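Local coordinates for protein Ps01740 (Pseudomonas sp. UW4, PDB 5UIF) that is a tautomerase-superfamily homologue of cis-3-chloroacrylic acid dehalogenase and probably catalyses dehalogenation of related substrates, at residues A78-I83 against V98-V103. Residues are numbered along the deposited sequence; the frame is centred on the assembly and turned at random.
Sequences AILRAI and VVVAVV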
loop_
_atom_site.group_PDB
_atom_site.type_symbol
_atom_site.label_atom_id
_atom_site.label_comp_id
_atom_site.label_asym_id
_atom_site.label_seq_id
_atom_site.Cartn_x
_atom_site.Cartn_y
_atom_site.Cartn_z
ATOM N N ALA A 78 4.933 20.638 5.770
ATOM C CA ALA A 78 4.001 21.082 6.799
ATOM C C ALA A 78 3.024 19.967 7.156
ATOM O O ALA A 78 2.649 19.805 8.317
ATOM C CB ALA A 78 3.250 22.321 6.339
ATOM N N ILE A 79 2.618 19.200 6.151
ATOM C CA ILE A 79 1.732 18.064 6.363
ATOM C C ILE A 79 2.465 16.951 7.106
ATOM O O ILE A 79 1.933 16.370 8.051
ATOM C CB ILE A 79 1.177 17.519 5.034
ATOM C CG1 ILE A 79 0.398 18.608 4.298
ATOM C CG2 ILE A 79 0.289 16.310 5.281
ATOM C CD1 ILE A 79 -0.138 18.175 2.952
ATOM N N LEU A 80 3.691 16.666 6.671
ATOM C CA LEU A 80 4.526 15.647 7.303
ATOM C C LEU A 80 4.738 15.924 8.787
ATOM O O LEU A 80 4.540 15.044 9.627
ATOM C CB LEU A 80 5.884 15.559 6.601
ATOM C CG LEU A 80 5.953 14.824 5.263
ATOM C CD1 LEU A 80 7.296 15.062 4.598
ATOM C CD2 LEU A 80 5.722 13.338 5.471
ATOM N N ARG A 81 5.141 17.152 9.095
ATOM C CA ARG A 81 5.447 17.558 10.464
ATOM C C ARG A 81 4.241 17.467 11.390
ATOM O O ARG A 81 4.329 16.915 12.488
ATOM C CB ARG A 81 5.994 18.987 10.478
ATOM C CG ARG A 81 7.464 19.077 10.831
ATOM C CD ARG A 81 7.693 18.669 12.276
ATOM N NE ARG A 81 9.095 18.366 12.536
ATOM C CZ ARG A 81 9.571 17.139 12.715
ATOM N NH1 ARG A 81 8.752 16.097 12.671
ATOM N NH2 ARG A 81 10.864 16.954 12.941
ATOM N N ALA A 82 3.120 18.017 10.937
ATOM C CA ALA A 82 1.909 18.087 11.747
ATOM C C ALA A 82 1.376 16.702 12.098
ATOM O O ALA A 82 1.021 16.440 13.246
ATOM C CB ALA A 82 0.843 18.897 11.025
ATOM N N ILE A 83 1.325 15.819 11.106
ATOM C CA ILE A 83 0.856 14.453 11.315
ATOM C C ILE A 83 1.746 13.713 12.312
ATOM O O ILE A 83 1.254 13.022 13.205
ATOM C CB ILE A 83 0.807 13.667 9.988
ATOM C CG1 ILE A 83 -0.274 14.237 9.068
ATOM C CG2 ILE A 83 0.554 12.188 10.243
ATOM C CD1 ILE A 83 -0.355 13.547 7.722
ATOM N N VAL A 98 8.185 5.995 14.393
ATOM C CA VAL A 98 7.079 6.569 13.638
ATOM C C VAL A 98 7.561 7.072 12.280
ATOM O O VAL A 98 8.492 7.874 12.202
ATOM C CB VAL A 98 6.410 7.730 14.400
ATOM C CG1 VAL A 98 5.412 8.447 13.506
ATOM C CG2 VAL A 98 5.733 7.221 15.663
ATOM N N VAL A 99 6.927 6.596 11.212
ATOM C CA VAL A 99 7.305 6.993 9.860
ATOM C C VAL A 99 6.110 7.551 9.094
ATOM O O VAL A 99 5.070 6.901 8.989
ATOM C CB VAL A 99 7.902 5.811 9.069
ATOM C CG1 VAL A 99 8.180 6.218 7.630
ATOM C CG2 VAL A 99 9.171 5.308 9.741
ATOM N N VAL A 100 6.262 8.761 8.566
ATOM C CA VAL A 100 5.205 9.400 7.790
ATOM C C VAL A 100 5.701 9.744 6.389
ATOM O O VAL A 100 6.785 10.305 6.226
ATOM C CB VAL A 100 4.688 10.680 8.479
ATOM C CG1 VAL A 100 3.550 11.297 7.677
ATOM C CG2 VAL A 100 4.236 10.374 9.898
ATOM N N ALA A 101 4.905 9.403 5.380
ATOM C CA ALA A 101 5.266 9.677 3.992
ATOM C C ALA A 101 4.095 10.272 3.215
ATOM O O ALA A 101 2.986 9.736 3.233
ATOM C CB ALA A 101 5.759 8.407 3.315
ATOM N N VAL A 102 4.349 11.386 2.535
ATOM C CA VAL A 102 3.337 12.037 1.713
ATOM C C VAL A 102 3.815 12.134 0.267
ATOM O O VAL A 102 4.634 12.989 -0.070
ATOM C CB VAL A 102 2.997 13.447 2.238
ATOM C CG1 VAL A 102 1.953 14.108 1.351
ATOM C CG2 VAL A 102 2.506 13.374 3.675
ATOM N N VAL A 103 3.301 11.253 -0.585
ATOM C CA VAL A 103 3.744 11.191 -1.974
ATOM C C VAL A 103 2.787 11.907 -2.925
ATOM O O VAL A 103 1.586 12.002 -2.667
ATOM C CB VAL A 103 3.914 9.732 -2.443
ATOM C CG1 VAL A 103 5.022 9.049 -1.653
ATOM C CG2 VAL A 103 2.606 8.972 -2.302
#
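Helix segment 78-83 runs nearly antiparallel to strand segment 98-103, with the axes 8.4 Å apart at closest approach and inclined at 154°, and the CA atoms of Leu-80 and Val-100 are the nearest pair, 6.3 Å apart. The pair is the second half of a beta-alpha-beta unit, strand 61-68, helix 73-91, strand 98-105, in the tautomerase-superfamily fold, where the helix covers one face of the sheet. In this buried contact the side chains that meet are all apolar. Val-100 and Val-102 direct their CB atoms toward the helix, Ala-101 its CB away. Leu-80 brings CD2 over the backbone at Val-100 and Ala-101, beside the Val-100 carbonyl oxygen, where it lies 3.7 Å from both Val-100 CG1 and Val-102 CG2, its side chain sliding past that of Val-102 in the opposite direction. One turn beyond Ile-79, Ile-83 sets CG2 4.0 Å from Val-100 CG1. Val-100 and Ala-101 also pair with an antiparallel strand of the second subunit, which extends the sheet across the interface, and Ser-108 of that subunit packs on Leu-80. Ile-79 holds CG2 anti to its backbone N, and this methyl meets Val-102 CG2 at 4.0 Å, the two side chains crossing at about a right angle.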